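Local coordinates for protein manganese lipoxygenase (PDB 5FX8) that uses a catalytic manganese ion to oxygenate linoleic and alpha-linolenic acids to 11S- and 13R-hydroperoxy fatty acids, at residues R59-I63 and R306-H312; T48-N52 and A429-E435. The contacts are given in a common frame with arbitrary orientation. Residues are numbered along the deposited sequence.

Contact 1: R59-I63 and R306-H312; sequences RNASI and RTLSDRH. With NAG (2-acetamido-2-deoxy-beta-D-glucopyranose), chain E.
Segment 59-63 is one turn of helix 56-69, closed by I63 N to R59 O at 3.1 Å. It packs on loop segment 306-312. The closest CA atoms are those of I63 and S309, 5.9 Å apart. R59 and I63, one turn apart, both point their CA-CB bonds toward the loop. R59 is extended (ttt for chi1 to chi3) and runs along the loop. Its NE lies 3.4 Å from S309 CB, and its NH2 lies 3.7 Å from H312 CA. I63 (chi1 m, chi2 t) places CD1 3.6 Å from T307 O and 4.0 Å from S309 CB. Here the first modelled helix meets the turn between helices 268-305 and 313-321 of the largely helical lipoxygenase fold, away from the manganese site. The loop ends in a type I beta turn from S309 to H312, with H312 N to S309 O at 3.1 Å. With chi1 t, S309 OG accepts from R311 N at 3.1 Å, which makes an ST turn. H312 then serves as N-cap of helix 313-321. No direct hydrogen bond crosses between the segments, but a water does, 2.9 Å from R59 O and 2.8 Å from S309 OG. R311 (chi1 m, chi2 t, chi3 m) brings its NH1 to 3.8 Å from R59 NH1. This like-charged pair shares the carboxylate of D53, and R59 also forms a salt bridge with E435 and a hydrogen bond to T48 O. The CA-CB bond of N60 points away from the loop; its ND2 carries the glycan, bonded to NAG C1 at 1.4 Å.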
ATOM      1  N   ARG A  59      10.812  11.934 -33.919  1.00 11.40           N
ATOM      2  CA  ARG A  59       9.869  11.588 -32.859  1.00 10.47           C
ATOM      3  C   ARG A  59       9.052  10.371 -33.258  1.00 10.13           C
ATOM      4  O   ARG A  59       8.938   9.387 -32.514  1.00 11.74           O
ATOM      5  CB  ARG A  59       8.990  12.809 -32.578  1.00  9.55           C
ATOM      6  CG  ARG A  59       7.941  12.681 -31.506  1.00 10.27           C
ATOM      7  CD  ARG A  59       7.377  14.052 -31.146  1.00  9.93           C
ATOM      8  NE  ARG A  59       6.351  14.014 -30.113  1.00  9.90           N
ATOM      9  CZ  ARG A  59       6.157  14.972 -29.231  1.00  9.85           C
ATOM     10  NH1 ARG A  59       6.909  16.043 -29.262  1.00 10.93           N
ATOM     11  NH2 ARG A  59       5.218  14.859 -28.324  1.00  9.80           N
ATOM     12  N   ASN A  60       8.538  10.398 -34.470  1.00 10.65           N
ATOM     13  CA  ASN A  60       7.891   9.231 -35.035  1.00 10.81           C
ATOM     14  C   ASN A  60       8.821   8.015 -35.052  1.00 10.79           C
ATOM     15  O   ASN A  60       8.380   6.890 -34.811  1.00 10.60           O
ATOM     16  CB  ASN A  60       7.400   9.581 -36.427  1.00  9.79           C
ATOM     17  CG  ASN A  60       6.041  10.248 -36.415  1.00 11.63           C
ATOM     18  OD1 ASN A  60       5.420  10.419 -35.364  1.00 19.28           O
ATOM     19  ND2 ASN A  60       5.567  10.626 -37.608  1.00 12.55           N
ATOM     20  N   ALA A  61      10.108   8.209 -35.330  1.00 10.86           N
ATOM     21  CA  ALA A  61      10.982   7.040 -35.404  1.00 11.93           C
ATOM     22  C   ALA A  61      11.157   6.400 -34.037  1.00 11.85           C
ATOM     23  O   ALA A  61      11.184   5.168 -33.915  1.00 18.34           O
ATOM     24  CB  ALA A  61      12.338   7.405 -35.998  1.00  7.91           C
ATOM     25  N   SER A  62      11.275   7.214 -32.992  1.00 11.01           N
ATOM     26  CA  SER A  62      11.456   6.632 -31.675  1.00 10.19           C
ATOM     27  C   SER A  62      10.219   5.869 -31.257  1.00 11.46           C
ATOM     28  O   SER A  62      10.319   4.785 -30.676  1.00 12.19           O
ATOM     29  CB  SER A  62      11.795   7.705 -30.667  1.00  9.33           C
ATOM     30  OG  SER A  62      12.942   8.385 -31.098  1.00 16.62           O
ATOM     31  N   ILE A  63       9.040   6.400 -31.578  1.00 10.80           N
ATOM     32  CA  ILE A  63       7.822   5.645 -31.304  1.00 10.73           C
ATOM     33  C   ILE A  63       7.828   4.322 -32.059  1.00 11.50           C
ATOM     34  O   ILE A  63       7.457   3.270 -31.518  1.00 11.27           O
ATOM     35  CB  ILE A  63       6.583   6.483 -31.634  1.00  9.04           C
ATOM     36  CG1 ILE A  63       6.532   7.680 -30.700  1.00  9.21           C
ATOM     37  CG2 ILE A  63       5.346   5.654 -31.475  1.00  8.20           C
ATOM     38  CD1 ILE A  63       5.607   8.742 -31.149  1.00  8.76           C
ATOM     39  N   ARG A 306       3.099   2.535 -26.187  1.00 11.26           N
ATOM     40  CA  ARG A 306       3.238   2.162 -27.587  1.00  7.53           C
ATOM     41  C   ARG A 306       2.839   3.245 -28.597  1.00  9.01           C
ATOM     42  O   ARG A 306       2.960   2.994 -29.797  1.00 11.20           O
ATOM     43  CB  ARG A 306       2.414   0.900 -27.852  1.00  7.22           C
ATOM     44  CG  ARG A 306       2.960  -0.309 -27.126  1.00  6.98           C
ATOM     45  CD  ARG A 306       2.227  -1.531 -27.498  1.00 12.33           C
ATOM     46  NE  ARG A 306       1.981  -1.575 -28.927  1.00  7.96           N
ATOM     47  CZ  ARG A 306       2.804  -2.110 -29.819  1.00 10.53           C
ATOM     48  NH1 ARG A 306       3.944  -2.670 -29.438  1.00 12.22           N
ATOM     49  NH2 ARG A 306       2.474  -2.086 -31.095  1.00  9.11           N
ATOM     50  N   THR A 307       2.392   4.432 -28.179  1.00 12.54           N
ATOM     51  CA  THR A 307       1.808   5.381 -29.130  1.00  7.98           C
ATOM     52  C   THR A 307       2.195   6.834 -28.861  1.00  8.21           C
ATOM     53  O   THR A 307       2.419   7.595 -29.801  1.00  8.22           O
ATOM     54  CB  THR A 307       0.276   5.297 -29.133  1.00 10.15           C
ATOM     55  OG1 THR A 307      -0.214   5.333 -27.783  1.00 15.60           O
ATOM     56  CG2 THR A 307      -0.236   4.077 -29.863  1.00  6.55           C
ATOM     57  N   LEU A 308       2.228   7.243 -27.597  1.00  8.11           N
ATOM     58  CA  LEU A 308       2.683   8.575 -27.241  1.00  7.84           C
ATOM     59  C   LEU A 308       4.200   8.608 -27.189  1.00  8.72           C
ATOM     60  O   LEU A 308       4.848   7.652 -26.752  1.00  8.38           O
ATOM     61  CB  LEU A 308       2.149   9.010 -25.882  1.00  7.25           C
ATOM     62  CG  LEU A 308       0.686   8.806 -25.593  1.00  7.47           C
ATOM     63  CD1 LEU A 308       0.399   9.219 -24.191  1.00  7.40           C
ATOM     64  CD2 LEU A 308      -0.075   9.633 -26.548  1.00  8.15           C
ATOM     65  N   SER A 309       4.759   9.732 -27.615  1.00 10.40           N
ATOM     66  CA  SER A 309       6.191   9.916 -27.520  1.00 10.12           C
ATOM     67  C   SER A 309       6.601   9.957 -26.061  1.00 12.92           C
ATOM     68  O   SER A 309       5.832  10.351 -25.190  1.00 18.68           O
ATOM     69  CB  SER A 309       6.594  11.214 -28.215  1.00 10.21           C
ATOM     70  OG  SER A 309       7.970  11.493 -28.083  1.00 10.91           O
ATOM     71  N   ASP A 310       7.828   9.564 -25.791  1.00  9.37           N
ATOM     72  CA  ASP A 310       8.326   9.797 -24.460  1.00  9.99           C
ATOM     73  C   ASP A 310       8.315  11.287 -24.095  1.00 10.93           C
ATOM     74  O   ASP A 310       8.238  11.620 -22.909  1.00 11.09           O
ATOM     75  CB  ASP A 310       9.710   9.178 -24.339  1.00 11.95           C
ATOM     76  CG  ASP A 310       9.676   7.645 -24.258  1.00 16.55           C
ATOM     77  OD1 ASP A 310       8.647   7.014 -23.871  1.00 13.79           O
ATOM     78  OD2 ASP A 310      10.728   7.058 -24.561  1.00 25.30           O
ATOM     79  N   ARG A 311       8.346  12.194 -25.073  1.00 14.19           N
ATOM     80  CA  ARG A 311       8.335  13.627 -24.779  1.00 12.40           C
ATOM     81  C   ARG A 311       6.940  14.218 -24.736  1.00 10.31           C
ATOM     82  O   ARG A 311       6.803  15.409 -24.497  1.00 20.52           O
ATOM     83  CB  ARG A 311       9.194  14.393 -25.788  1.00 11.78           C
ATOM     84  CG  ARG A 311      10.622  13.905 -25.826  1.00 12.82           C
ATOM     85  CD  ARG A 311      11.517  14.745 -26.726  1.00 24.19           C
ATOM     86  NE  ARG A 311      11.344  14.529 -28.167  1.00 17.96           N
ATOM     87  CZ  ARG A 311      10.915  15.455 -29.017  1.00 15.73           C
ATOM     88  NH1 ARG A 311      10.592  16.666 -28.583  1.00 19.62           N
ATOM     89  NH2 ARG A 311      10.802  15.175 -30.303  1.00 17.84           N
ATOM     90  N   HIS A 312       5.925  13.424 -24.930  1.00  9.73           N
ATOM     91  CA  HIS A 312       4.549  13.876 -24.800  1.00  8.83           C
ATOM     92  C   HIS A 312       4.192  14.138 -23.339  1.00 10.59           C
ATOM     93  O   HIS A 312       4.451  13.291 -22.482  1.00  9.64           O
ATOM     94  CB  HIS A 312       3.637  12.834 -25.368  1.00  7.93           C
ATOM     95  CG  HIS A 312       2.281  13.339 -25.688  1.00  7.66           C
ATOM     96  ND1 HIS A 312       1.429  13.829 -24.734  1.00  8.54           N
ATOM     97  CD2 HIS A 312       1.622  13.426 -26.859  1.00  7.57           C
ATOM     98  CE1 HIS A 312       0.300  14.194 -25.301  1.00  9.44           C
ATOM     99  NE2 HIS A 312       0.394  13.962 -26.592  1.00  8.48           N
TER
HETATM  100  C1  NAG E   1       4.305  11.245 -37.903  1.00 11.28           C
HETATM  101  C2  NAG E   1       4.323  11.920 -39.280  1.00 12.14           C
HETATM  102  C3  NAG E   1       2.926  12.426 -39.652  1.00 13.86           C
HETATM  103  C4  NAG E   1       1.893  11.323 -39.489  1.00 13.14           C
HETATM  104  C5  NAG E   1       1.991  10.759 -38.084  1.00 12.05           C
HETATM  105  C6  NAG E   1       1.047   9.621 -37.830  1.00 12.07           C
HETATM  106  C7  NAG E   1       6.381  13.051 -40.029  1.00 15.41           C
HETATM  107  C8  NAG E   1       7.202  14.309 -39.930  1.00 11.15           C
HETATM  108  N2  NAG E   1       5.265  13.026 -39.298  1.00 11.89           N
HETATM  109  O3  NAG E   1       2.925  12.955 -40.976  1.00 13.56           O
HETATM  110  O4  NAG E   1       0.581  11.836 -39.674  1.00 14.64           O
HETATM  111  O5  NAG E   1       3.309  10.253 -37.873  1.00 11.65           O
HETATM  112  O6  NAG E   1       1.345   8.546 -38.703  1.00 18.43           O
HETATM  113  O7  NAG E   1       6.715  12.112 -40.730  1.00 14.64           O
HETATM  114  O   HOH W   1       9.621  10.053 -29.749  1.00  9.40           O

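Contact 2: T48-N52 and A429-E435; sequences TLPNN and ALLRDYE. Unlike the reference sequence in segment 48-52: N52 (reference Lys). With NAG (2-acetamido-2-deoxy-beta-D-glucopyranose), chain E.
Segment 48-52 is an irregular stretch near the start of the modelled chain. It crosses the break between helix 428-431 and helix 434-444, and the closest CA atoms are those of N51 and D433, 5.8 Å apart. L49 is extended (phi/psi -76/157). Its side chain (mt) brings CD2 to 3.3 Å from D433 OD2, an oxygen that accepts from H312 and Y420. P50 turns the chain (-77/-18) and points toward the other segment, its ring C-gamma endo. P50 CG is 3.5 Å from D433 OD1, and P50 CB is 3.7 Å from both Y434 CZ and E435 OE2, which forms a salt bridge with R59. The Y434 ring (chi1 p) is sandwiched: P50 CG lies over one face and NAG over the other, with NAG C5 3.6 Å from Y434 CD1. This is CH-pi-like packing of a sugar on an aromatic ring. N51 (chi1 -47°) donates from ND2 to A429 O of helix 428-431 at 3.0 Å. D433 (chi1 t) is the N-cap of helix 434-444, with OD1 accepting from L436 N. Segment 48-52 lies over the start of helix 434-444, with helix 56-69 beside P50 and the end of helix 396-420 beside L49.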
ATOM      1  N   THR A  48       6.535  18.306 -24.997  1.00 10.63           N
ATOM      2  CA  THR A  48       5.729  19.062 -25.939  1.00 11.60           C
ATOM      3  C   THR A  48       4.774  18.142 -26.685  1.00 11.55           C
ATOM      4  O   THR A  48       4.949  16.928 -26.725  1.00 11.64           O
ATOM      5  CB  THR A  48       6.579  19.795 -26.982  1.00 10.88           C
ATOM      6  OG1 THR A  48       7.326  18.833 -27.718  1.00 13.13           O
ATOM      7  CG2 THR A  48       7.527  20.791 -26.354  1.00 11.56           C
ATOM      8  N   LEU A  49       3.780  18.743 -27.310  1.00 13.08           N
ATOM      9  CA  LEU A  49       2.890  18.059 -28.223  1.00 11.78           C
ATOM     10  C   LEU A  49       3.581  17.809 -29.557  1.00 14.49           C
ATOM     11  O   LEU A  49       4.552  18.480 -29.892  1.00 12.42           O
ATOM     12  CB  LEU A  49       1.634  18.883 -28.442  1.00 11.39           C
ATOM     13  CG  LEU A  49       0.690  18.953 -27.252  1.00 13.94           C
ATOM     14  CD1 LEU A  49      -0.506  19.805 -27.632  1.00 13.30           C
ATOM     15  CD2 LEU A  49       0.265  17.565 -26.845  1.00 10.32           C
ATOM     16  N   PRO A  50       3.122  16.819 -30.328  1.00 13.79           N
ATOM     17  CA  PRO A  50       3.717  16.590 -31.648  1.00 11.00           C
ATOM     18  C   PRO A  50       3.256  17.573 -32.696  1.00 17.39           C
ATOM     19  O   PRO A  50       3.924  17.708 -33.721  1.00 18.99           O
ATOM     20  CB  PRO A  50       3.252  15.178 -31.992  1.00  9.55           C
ATOM     21  CG  PRO A  50       1.985  15.037 -31.267  1.00 14.44           C
ATOM     22  CD  PRO A  50       2.180  15.744 -29.974  1.00 10.66           C
ATOM     23  N   ASN A  51       2.150  18.273 -32.448  1.00 16.71           N
ATOM     24  CA  ASN A  51       1.530  19.144 -33.446  1.00 13.18           C
ATOM     25  C   ASN A  51       2.550  20.068 -34.105  1.00 16.47           C
ATOM     26  O   ASN A  51       2.673  20.097 -35.335  1.00 20.37           O
ATOM     27  CB  ASN A  51       0.403  19.940 -32.785  1.00 12.63           C
ATOM     28  CG  ASN A  51      -0.512  19.057 -31.924  1.00 14.36           C
ATOM     29  OD1 ASN A  51      -0.040  18.132 -31.262  1.00 18.99           O
ATOM     30  ND2 ASN A  51      -1.818  19.337 -31.931  1.00 14.67           N
ATOM     31  N   ASN A  52       3.337  20.782 -33.313  1.00 18.21           N
ATOM     32  CA  ASN A  52       4.231  21.753 -33.934  1.00 11.13           C
ATOM     33  C   ASN A  52       5.692  21.505 -33.622  1.00 12.63           C
ATOM     34  O   ASN A  52       6.444  22.429 -33.305  1.00 16.12           O
ATOM     35  CB  ASN A  52       3.831  23.142 -33.513  1.00 10.17           C
ATOM     36  CG  ASN A  52       2.498  23.479 -34.026  1.00 11.16           C
ATOM     37  OD1 ASN A  52       2.298  23.569 -35.220  1.00 19.85           O
ATOM     38  ND2 ASN A  52       1.557  23.634 -33.140  1.00 12.14           N
ATOM     39  N   ALA A 429      -6.628  21.398 -31.244  1.00 17.62           N
ATOM     40  CA  ALA A 429      -5.329  20.892 -30.808  1.00 18.30           C
ATOM     41  C   ALA A 429      -5.400  19.426 -30.350  1.00 19.66           C
ATOM     42  O   ALA A 429      -4.471  18.658 -30.607  1.00 18.46           O
ATOM     43  CB  ALA A 429      -4.750  21.778 -29.707  1.00 15.55           C
ATOM     44  N   LEU A 430      -6.478  19.013 -29.669  1.00 18.35           N
ATOM     45  CA  LEU A 430      -6.589  17.603 -29.295  1.00 17.36           C
ATOM     46  C   LEU A 430      -6.827  16.730 -30.505  1.00 15.27           C
ATOM     47  O   LEU A 430      -6.340  15.605 -30.568  1.00 14.75           O
ATOM     48  CB  LEU A 430      -7.725  17.363 -28.305  1.00 17.84           C
ATOM     49  CG  LEU A 430      -7.474  17.567 -26.826  1.00 23.88           C
ATOM     50  CD1 LEU A 430      -7.632  19.053 -26.492  1.00 27.46           C
ATOM     51  CD2 LEU A 430      -8.455  16.735 -26.054  1.00 21.48           C
ATOM     52  N   LEU A 431      -7.609  17.209 -31.454  1.00 17.89           N
ATOM     53  CA  LEU A 431      -7.945  16.348 -32.573  1.00 19.76           C
ATOM     54  C   LEU A 431      -6.745  16.115 -33.463  1.00 17.22           C
ATOM     55  O   LEU A 431      -6.613  15.033 -34.037  1.00 18.60           O
ATOM     56  CB  LEU A 431      -9.101  16.938 -33.370  1.00 19.27           C
ATOM     57  CG  LEU A 431     -10.459  16.651 -32.745  1.00 20.51           C
ATOM     58  CD1 LEU A 431     -11.366  17.871 -32.819  1.00 26.82           C
ATOM     59  CD2 LEU A 431     -11.077  15.423 -33.396  1.00 22.43           C
ATOM     60  N   ARG A 432      -5.858  17.098 -33.550  1.00 16.61           N
ATOM     61  CA  ARG A 432      -4.680  17.052 -34.395  1.00 16.02           C
ATOM     62  C   ARG A 432      -3.438  16.529 -33.685  1.00 16.78           C
ATOM     63  O   ARG A 432      -2.350  16.582 -34.269  1.00 21.50           O
ATOM     64  CB  ARG A 432      -4.392  18.437 -34.952  1.00 17.41           C
ATOM     65  CG  ARG A 432      -5.473  18.955 -35.810  1.00 17.20           C
ATOM     66  CD  ARG A 432      -5.137  20.302 -36.370  1.00 14.78           C
ATOM     67  NE  ARG A 432      -6.322  21.110 -36.238  1.00 18.27           N
ATOM     68  CZ  ARG A 432      -6.395  22.118 -35.398  1.00 19.40           C
ATOM     69  NH1 ARG A 432      -5.315  22.432 -34.701  1.00 18.93           N
ATOM     70  NH2 ARG A 432      -7.508  22.821 -35.280  1.00 22.76           N
ATOM     71  N   ASP A 433      -3.567  16.075 -32.441  1.00 13.91           N
ATOM     72  CA  ASP A 433      -2.530  15.341 -31.701  1.00 11.99           C
ATOM     73  C   ASP A 433      -2.646  13.873 -32.109  1.00 13.90           C
ATOM     74  O   ASP A 433      -3.362  13.090 -31.492  1.00 11.04           O
ATOM     75  CB  ASP A 433      -2.712  15.538 -30.193  1.00 11.26           C
ATOM     76  CG  ASP A 433      -1.671  14.819 -29.347  1.00 13.95           C
ATOM     77  OD1 ASP A 433      -0.980  13.939 -29.856  1.00 13.23           O
ATOM     78  OD2 ASP A 433      -1.555  15.115 -28.142  1.00 11.68           O
ATOM     79  N   TYR A 434      -1.937  13.501 -33.178  1.00 14.00           N
ATOM     80  CA  TYR A 434      -2.056  12.150 -33.701  1.00 10.12           C
ATOM     81  C   TYR A 434      -1.536  11.117 -32.714  1.00 12.35           C
ATOM     82  O   TYR A 434      -1.999   9.974 -32.729  1.00 21.16           O
ATOM     83  CB  TYR A 434      -1.352  12.030 -35.060  1.00 10.47           C
ATOM     84  CG  TYR A 434       0.109  12.395 -35.041  1.00 12.73           C
ATOM     85  CD1 TYR A 434       1.061  11.477 -34.676  1.00 10.09           C
ATOM     86  CD2 TYR A 434       0.525  13.668 -35.375  1.00 12.29           C
ATOM     87  CE1 TYR A 434       2.354  11.810 -34.650  1.00  9.81           C
ATOM     88  CE2 TYR A 434       1.808  13.999 -35.348  1.00 10.21           C
ATOM     89  CZ  TYR A 434       2.727  13.077 -34.992  1.00 10.33           C
ATOM     90  OH  TYR A 434       4.043  13.450 -34.973  1.00 18.31           O
ATOM     91  N   GLU A 435      -0.637  11.506 -31.810  1.00 10.00           N
ATOM     92  CA  GLU A 435      -0.206  10.573 -30.775  1.00  9.30           C
ATOM     93  C   GLU A 435      -1.345  10.244 -29.819  1.00  9.70           C
ATOM     94  O   GLU A 435      -1.577   9.073 -29.520  1.00 16.52           O
ATOM     95  CB  GLU A 435       1.007  11.133 -30.033  1.00  8.08           C
ATOM     96  CG  GLU A 435       2.249  11.195 -30.902  1.00  8.16           C
ATOM     97  CD  GLU A 435       3.446  11.810 -30.233  1.00  8.25           C
ATOM     98  OE1 GLU A 435       3.371  12.217 -29.079  1.00  7.80           O
ATOM     99  OE2 GLU A 435       4.489  11.906 -30.891  1.00 15.67           O
TER
HETATM  100  C1  NAG E   1       4.305  11.245 -37.903  1.00 11.28           C
HETATM  101  C2  NAG E   1       4.323  11.920 -39.280  1.00 12.14           C
HETATM  102  C3  NAG E   1       2.926  12.426 -39.652  1.00 13.86           C
HETATM  103  C4  NAG E   1       1.893  11.323 -39.489  1.00 13.14           C
HETATM  104  C5  NAG E   1       1.991  10.759 -38.084  1.00 12.05           C
HETATM  105  C6  NAG E   1       1.047   9.621 -37.830  1.00 12.07           C
HETATM  106  C7  NAG E   1       6.381  13.051 -40.029  1.00 15.41           C
HETATM  107  C8  NAG E   1       7.202  14.309 -39.930  1.00 11.15           C
HETATM  108  N2  NAG E   1       5.265  13.026 -39.298  1.00 11.89           N
HETATM  109  O3  NAG E   1       2.925  12.955 -40.976  1.00 13.56           O
HETATM  110  O4  NAG E   1       0.581  11.836 -39.674  1.00 14.64           O
HETATM  111  O5  NAG E   1       3.309  10.253 -37.873  1.00 11.65           O
HETATM  112  O6  NAG E   1       1.345   8.546 -38.703  1.00 18.43           O
HETATM  113  O7  NAG E   1       6.715  12.112 -40.730  1.00 14.64           O

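Contact 1 is nested inside the long loop of chain closed by contact 2. Their centres are 12 Å apart, far from the centre of the molecule. Contact 1 is the more buried. Two probable hydrogen bonds join them: R59 NH2 to T48 O, 2.6 Å, and H312 NE2 to D433 OD2, 2.7 Å. Both meet helix 434-444, which supplies Y434 and E435 to contact 2 and is touched by I63, T307 and H312 of contact 1. Each holds a helix N-cap. Contact 1 is bridged by water, and its charges are paired outside its segments; contact 2 has a direct hydrogen bond and a ring between proline and sugar. One glycan, attached at N60, serves both.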